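PDB 1EZW: 5,10-methylenetetrahydromethanopterin reductase from Methanopyrus kandleri, which catalyses the reversible, coenzyme F420-dependent reduction of methylenetetrahydromethanopterin to methyltetrahydromethanopterin, a step in methanogenesis from carbon dioxide. Local coordinates for residues C37-N42 against K100-K105; R71-T76 against K135-Q140. One frame throughout, in Å; residues are numbered along the deposited sequence.

Interaction 1 of 2, residues C37-N42 against K100-K105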
loop_
_atom_site.group_PDB
_atom_site.type_symbol
_atom_site.label_atom_id
_atom_site.label_comp_id
_atom_site.label_asym_id
_atom_site.label_seq_id
_atom_site.Cartn_x
_atom_site.Cartn_y
_atom_site.Cartn_z
ATOM N N CYS A 37 -12.479 14.268 -7.766
ATOM C CA CYS A 37 -13.899 14.436 -8.074
ATOM C C CYS A 37 -14.719 13.191 -7.773
ATOM O O CYS A 37 -14.197 12.074 -7.758
ATOM C CB CYS A 37 -14.049 14.800 -9.539
ATOM S SG CYS A 37 -12.907 16.090 -9.953
ATOM N N ASP A 38 -16.006 13.400 -7.513
ATOM C CA ASP A 38 -16.907 12.298 -7.189
ATOM C C ASP A 38 -18.017 12.159 -8.212
ATOM O O ASP A 38 -19.066 12.811 -8.072
ATOM C CB ASP A 38 -17.491 12.525 -5.760
ATOM C CG ASP A 38 -18.623 11.563 -5.420
ATOM O OD1 ASP A 38 -18.526 10.412 -5.871
ATOM O OD2 ASP A 38 -19.574 11.968 -4.712
ATOM N N HIS A 39 -17.793 11.352 -9.258
ATOM C CA HIS A 39 -18.808 11.123 -10.317
ATOM C C HIS A 39 -18.903 9.614 -10.515
ATOM O O HIS A 39 -17.866 8.975 -10.708
ATOM C CB HIS A 39 -18.379 11.777 -11.645
ATOM C CG HIS A 39 -18.458 13.273 -11.636
ATOM N ND1 HIS A 39 -18.060 14.049 -12.704
ATOM C CD2 HIS A 39 -18.910 14.133 -10.690
ATOM C CE1 HIS A 39 -18.261 15.323 -12.414
ATOM N NE2 HIS A 39 -18.773 15.401 -11.197
ATOM N N TYR A 40 -20.130 9.065 -10.514
ATOM C CA TYR A 40 -20.329 7.620 -10.616
ATOM C C TYR A 40 -19.662 7.009 -11.845
ATOM O O TYR A 40 -19.310 5.819 -11.843
ATOM C CB TYR A 40 -21.848 7.294 -10.649
ATOM C CG TYR A 40 -22.406 7.482 -12.042
ATOM C CD1 TYR A 40 -22.326 6.443 -12.981
ATOM C CD2 TYR A 40 -22.762 8.772 -12.499
ATOM C CE1 TYR A 40 -22.542 6.666 -14.340
ATOM C CE2 TYR A 40 -22.986 9.006 -13.874
ATOM C CZ TYR A 40 -22.859 7.968 -14.778
ATOM O OH TYR A 40 -22.935 8.221 -16.136
ATOM N N ASN A 41 -19.479 7.804 -12.908
ATOM C CA ASN A 41 -18.927 7.219 -14.121
ATOM C C ASN A 41 -17.438 6.945 -14.066
ATOM O O ASN A 41 -16.900 6.238 -14.899
ATOM C CB ASN A 41 -19.235 8.101 -15.354
ATOM C CG ASN A 41 -18.833 9.545 -15.160
ATOM O OD1 ASN A 41 -19.249 10.189 -14.215
ATOM N ND2 ASN A 41 -18.046 10.063 -16.079
ATOM N N ASN A 42 -16.777 7.499 -13.062
ATOM C CA ASN A 42 -15.328 7.326 -12.940
ATOM C C ASN A 42 -15.032 6.406 -11.779
ATOM O O ASN A 42 -15.964 5.880 -11.167
ATOM C CB ASN A 42 -14.692 8.691 -12.709
ATOM C CG ASN A 42 -14.831 9.578 -13.945
ATOM O OD1 ASN A 42 -14.640 9.103 -15.051
ATOM N ND2 ASN A 42 -15.139 10.843 -13.754
ATOM N N LYS A 100 -25.325 19.132 -12.738
ATOM C CA LYS A 100 -26.312 18.794 -13.731
ATOM C C LYS A 100 -25.975 17.652 -14.690
ATOM O O LYS A 100 -26.777 16.715 -14.844
ATOM C CB LYS A 100 -26.673 20.049 -14.564
ATOM C CG LYS A 100 -27.730 19.756 -15.606
ATOM C CD LYS A 100 -28.015 20.979 -16.505
ATOM C CE LYS A 100 -28.941 20.615 -17.655
ATOM N NZ LYS A 100 -30.212 19.928 -17.232
ATOM N N ALA A 101 -24.805 17.709 -15.319
ATOM C CA ALA A 101 -24.462 16.695 -16.312
ATOM C C ALA A 101 -24.489 15.310 -15.696
ATOM O O ALA A 101 -25.049 14.371 -16.273
ATOM C CB ALA A 101 -23.083 16.993 -16.929
ATOM N N THR A 102 -23.912 15.198 -14.505
ATOM C CA THR A 102 -23.872 13.885 -13.851
ATOM C C THR A 102 -25.224 13.451 -13.294
ATOM O O THR A 102 -25.624 12.295 -13.485
ATOM C CB THR A 102 -22.799 13.858 -12.732
ATOM O OG1 THR A 102 -21.552 14.316 -13.277
ATOM C CG2 THR A 102 -22.595 12.403 -12.225
ATOM N N PHE A 103 -25.940 14.351 -12.620
ATOM C CA PHE A 103 -27.254 13.985 -12.093
ATOM C C PHE A 103 -28.230 13.612 -13.209
ATOM O O PHE A 103 -28.981 12.644 -13.077
ATOM C CB PHE A 103 -27.796 15.096 -11.188
ATOM C CG PHE A 103 -27.315 14.997 -9.764
ATOM C CD1 PHE A 103 -26.028 14.513 -9.460
ATOM C CD2 PHE A 103 -28.129 15.414 -8.720
ATOM C CE1 PHE A 103 -25.576 14.454 -8.140
ATOM C CE2 PHE A 103 -27.689 15.354 -7.396
ATOM C CZ PHE A 103 -26.410 14.875 -7.102
ATOM N N ASP A 104 -28.192 14.320 -14.347
ATOM C CA ASP A 104 -29.094 13.915 -15.432
ATOM C C ASP A 104 -28.814 12.461 -15.858
ATOM O O ASP A 104 -29.750 11.656 -16.074
ATOM C CB ASP A 104 -28.952 14.848 -16.655
ATOM C CG ASP A 104 -29.563 16.229 -16.418
ATOM O OD1 ASP A 104 -30.374 16.381 -15.489
ATOM O OD2 ASP A 104 -29.240 17.166 -17.191
ATOM N N LYS A 105 -27.529 12.118 -15.956
ATOM C CA LYS A 105 -27.156 10.770 -16.359
ATOM C C LYS A 105 -27.657 9.771 -15.323
ATOM O O LYS A 105 -28.128 8.715 -15.687
ATOM C CB LYS A 105 -25.630 10.621 -16.489
ATOM C CG LYS A 105 -25.006 11.336 -17.702
ATOM C CD LYS A 105 -23.486 11.277 -17.554
ATOM C CE LYS A 105 -22.731 12.060 -18.623
ATOM N NZ LYS A 105 -21.280 12.086 -18.204
#
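His39 and Tyr40 meet Thr102 and Lys105 where a loop of the TIM barrel packs on a short helix. The loop follows barrel strand 33-36, and helix 100-106 follows strand 93-95. Both therefore lie at the C-terminal end of the barrel, the end that carries the active site in this fold. The loop turns back through a type I beta turn from His39 to Asn42, closed by Asn42 N to His39 O at 3.0 Å. Thr102 projects from the helix between two rings and uses a different branch on each. Its hydroxyl OG1 sits over the centre of the His39 ring, 3.4 Å above the ring plane. His39 was modelled in two conformers, and this placement holds for one of them. The hydroxyl also hydrogen bonds with Asp99 OD1, just before the helix. The methyl CG2 of Thr102 lies at the edge of the Tyr40 ring, 3.6 Å from Tyr40 CD2. One face of this ring is covered by its neighbour Asn41, whose CB lies over the rim. Lys105 crosses Tyr40 at about a right angle, with its chain extended beyond CG. Its polar end goes to a second subunit, where NZ forms a salt bridge with Asp160 OD1. Tyr40 OH hydrogen bonds with the backbone O of the same Asp160. An alanine in place of Tyr40 would probably leave Thr102 CG2 without its ring edge and Asp160 O of the second subunit without this hydrogen bond. At the tip of the tyrosine, OH touches the aliphatic part of the lysine, 3.4 Å from Lys105 CD and 3.6 Å from Lys105 CB.

Interaction 2 of 2, residues R71-T76 against K135-Q140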
loop_
_atom_site.group_PDB
_atom_site.type_symbol
_atom_site.label_atom_id
_atom_site.label_comp_id
_atom_site.label_asym_id
_atom_site.label_seq_id
_atom_site.Cartn_x
_atom_site.Cartn_y
_atom_site.Cartn_z
ATOM N N ARG A 71 -25.379 9.478 -1.631
ATOM C CA ARG A 71 -25.048 8.569 -0.515
ATOM C C ARG A 71 -25.658 9.210 0.714
ATOM O O ARG A 71 -25.708 10.432 0.819
ATOM C CB ARG A 71 -23.532 8.517 -0.257
ATOM C CG ARG A 71 -22.723 8.013 -1.443
ATOM C CD ARG A 71 -21.235 8.044 -1.005
ATOM N NE ARG A 71 -20.313 7.694 -2.093
ATOM C CZ ARG A 71 -20.023 8.516 -3.102
ATOM N NH1 ARG A 71 -19.181 8.148 -4.066
ATOM N NH2 ARG A 71 -20.588 9.714 -3.143
ATOM N N HIS A 72 -26.092 8.395 1.673
ATOM C CA HIS A 72 -26.629 8.932 2.911
ATOM C C HIS A 72 -25.510 9.717 3.601
ATOM O O HIS A 72 -24.344 9.326 3.557
ATOM C CB HIS A 72 -27.070 7.760 3.796
ATOM C CG HIS A 72 -27.903 8.158 4.977
ATOM N ND1 HIS A 72 -27.377 8.775 6.087
ATOM C CD2 HIS A 72 -29.238 8.031 5.205
ATOM C CE1 HIS A 72 -28.355 9.022 6.956
ATOM N NE2 HIS A 72 -29.494 8.573 6.442
ATOM N N PRO A 73 -25.823 10.850 4.227
ATOM C CA PRO A 73 -24.756 11.590 4.883
ATOM C C PRO A 73 -23.966 10.824 5.939
ATOM O O PRO A 73 -22.801 11.139 6.164
ATOM C CB PRO A 73 -25.486 12.839 5.420
ATOM C CG PRO A 73 -26.881 12.402 5.558
ATOM C CD PRO A 73 -27.096 11.615 4.298
ATOM N N LEU A 74 -24.566 9.792 6.559
ATOM C CA LEU A 74 -23.847 9.014 7.557
ATOM C C LEU A 74 -22.813 8.141 6.831
ATOM O O LEU A 74 -21.786 7.816 7.407
ATOM C CB LEU A 74 -24.799 8.107 8.364
ATOM C CG LEU A 74 -25.621 8.890 9.405
ATOM C CD1 LEU A 74 -26.718 7.948 10.000
ATOM C CD2 LEU A 74 -24.688 9.403 10.538
ATOM N N ILE A 75 -23.122 7.742 5.593
ATOM C CA ILE A 75 -22.147 6.973 4.797
ATOM C C ILE A 75 -20.992 7.927 4.381
ATOM O O ILE A 75 -19.804 7.562 4.442
ATOM C CB ILE A 75 -22.814 6.350 3.585
ATOM C CG1 ILE A 75 -23.751 5.221 4.060
ATOM C CG2 ILE A 75 -21.761 5.819 2.597
ATOM C CD1 ILE A 75 -23.011 4.088 4.792
ATOM N N THR A 76 -21.324 9.140 3.952
ATOM C CA THR A 76 -20.254 10.089 3.627
ATOM C C THR A 76 -19.392 10.336 4.884
ATOM O O THR A 76 -18.164 10.353 4.805
ATOM C CB THR A 76 -20.870 11.419 3.109
ATOM O OG1 THR A 76 -21.499 11.172 1.846
ATOM C CG2 THR A 76 -19.767 12.485 2.953
ATOM N N LYS A 135 -23.502 18.796 6.680
ATOM C CA LYS A 135 -22.387 19.204 7.509
ATOM C C LYS A 135 -22.638 18.862 8.990
ATOM O O LYS A 135 -21.749 18.327 9.677
ATOM C CB LYS A 135 -22.113 20.713 7.360
ATOM C CG LYS A 135 -20.841 21.077 8.087
ATOM C CD LYS A 135 -20.698 22.565 8.385
ATOM C CE LYS A 135 -19.413 22.802 9.189
ATOM N NZ LYS A 135 -19.371 24.086 9.957
ATOM N N GLU A 136 -23.827 19.183 9.512
ATOM C CA GLU A 136 -24.101 18.861 10.915
ATOM C C GLU A 136 -23.984 17.359 11.183
ATOM O O GLU A 136 -23.444 16.956 12.207
ATOM C CB GLU A 136 -25.491 19.346 11.341
ATOM C CG GLU A 136 -25.588 20.839 11.368
ATOM C CD GLU A 136 -24.563 21.465 12.286
ATOM O OE1 GLU A 136 -23.955 22.469 11.870
ATOM O OE2 GLU A 136 -24.359 20.962 13.421
ATOM N N VAL A 137 -24.500 16.539 10.280
ATOM C CA VAL A 137 -24.413 15.098 10.476
ATOM C C VAL A 137 -22.956 14.619 10.468
ATOM O O VAL A 137 -22.543 13.817 11.311
ATOM C CB VAL A 137 -25.219 14.356 9.396
ATOM C CG1 VAL A 137 -24.876 12.836 9.407
ATOM C CG2 VAL A 137 -26.727 14.577 9.654
ATOM N N ILE A 138 -22.182 15.103 9.506
ATOM C CA ILE A 138 -20.787 14.691 9.464
ATOM C C ILE A 138 -20.027 15.049 10.709
ATOM O O ILE A 138 -19.308 14.214 11.249
ATOM C CB ILE A 138 -20.084 15.304 8.219
ATOM C CG1 ILE A 138 -20.694 14.699 6.951
ATOM C CG2 ILE A 138 -18.560 15.071 8.317
ATOM C CD1 ILE A 138 -20.127 15.365 5.654
ATOM N N TYR A 139 -20.170 16.283 11.210
ATOM C CA TYR A 139 -19.390 16.655 12.371
ATOM C C TYR A 139 -19.889 16.008 13.656
ATOM O O TYR A 139 -19.086 15.732 14.539
ATOM C CB TYR A 139 -19.257 18.190 12.438
ATOM C CG TYR A 139 -18.208 18.587 11.390
ATOM C CD1 TYR A 139 -18.561 18.747 10.043
ATOM C CD2 TYR A 139 -16.865 18.686 11.752
ATOM C CE1 TYR A 139 -17.582 19.002 9.048
ATOM C CE2 TYR A 139 -15.859 18.943 10.771
ATOM C CZ TYR A 139 -16.236 19.093 9.435
ATOM O OH TYR A 139 -15.290 19.326 8.461
ATOM N N GLN A 140 -21.193 15.738 13.758
ATOM C CA GLN A 140 -21.642 14.970 14.919
ATOM C C GLN A 140 -20.970 13.587 14.889
ATOM O O GLN A 140 -20.552 13.074 15.932
ATOM C CB GLN A 140 -23.154 14.758 14.950
ATOM C CG GLN A 140 -23.947 16.032 15.361
ATOM C CD GLN A 140 -25.399 15.684 15.620
ATOM O OE1 GLN A 140 -25.684 14.602 16.138
ATOM N NE2 GLN A 140 -26.328 16.623 15.317
#
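Pro73, Leu74 and Thr76, in the first turn of helix 73-86, pack on Val137 and Ile138 of helix 127-142. These are two of the helices that surround the beta-barrel core of this TIM-barrel protein. The first turn begins with a side-chain cap. His72 is the N-cap residue, and its ND1 accepts from Leu74 N at 3.0 Å. The bond is nearly straight, with an angle of 169° at the hydrogen, and the donor lies close to the plane of the imidazole. The cap occupies an amide at the helix start, and Pro73 follows the N-cap directly. Val137 points at this turn and does most of its work with one methyl. Its CG1 is anti to the backbone N (chi1 167°) and meets two residues. Leu74 CD2 is the nearer, at 3.6 Å from Val137 CG1, and the two side chains cross at about a right angle. Pro73 CB is 4.0 Å from the same methyl. Further along the helix, Thr76 turns its methyl rather than its hydroxyl to the partner, with CG2 4.0 Å from Ile138 CD1. Ile138 also touches Ile93 and Met95 of barrel strand 93-95, which places it between helix 73-86 and the sheet. Pro73 also packs on Trp117 and Tyr153. All five residues that touch between the two segments are buried. The helices are held here by the fit of carbon atoms, and no hydrogen bond or salt bridge crosses between the segments.

Overall arrangement
Both interactions lie in one TIM barrel, with centres about 20 Å apart. Their segments alternate along the chain: 37-42, 71-76, 100-105, 135-140. Interaction 1 joins the loop after strand 33-36 to helix 100-106. Interaction 2 joins helix 73-86 to helix 127-142, which is the next helix after 100-106. A salt bridge links them directly, with Asp38 OD2 2.9 Å from Arg71 NH2. They also meet across the subunit boundary. Leu74 packs on Tyr40 of the second subunit, and His72 packs on Met106 of that subunit. The same region of the barrel thus serves both the packing within the chain and the contact with a second subunit of the homotetramer.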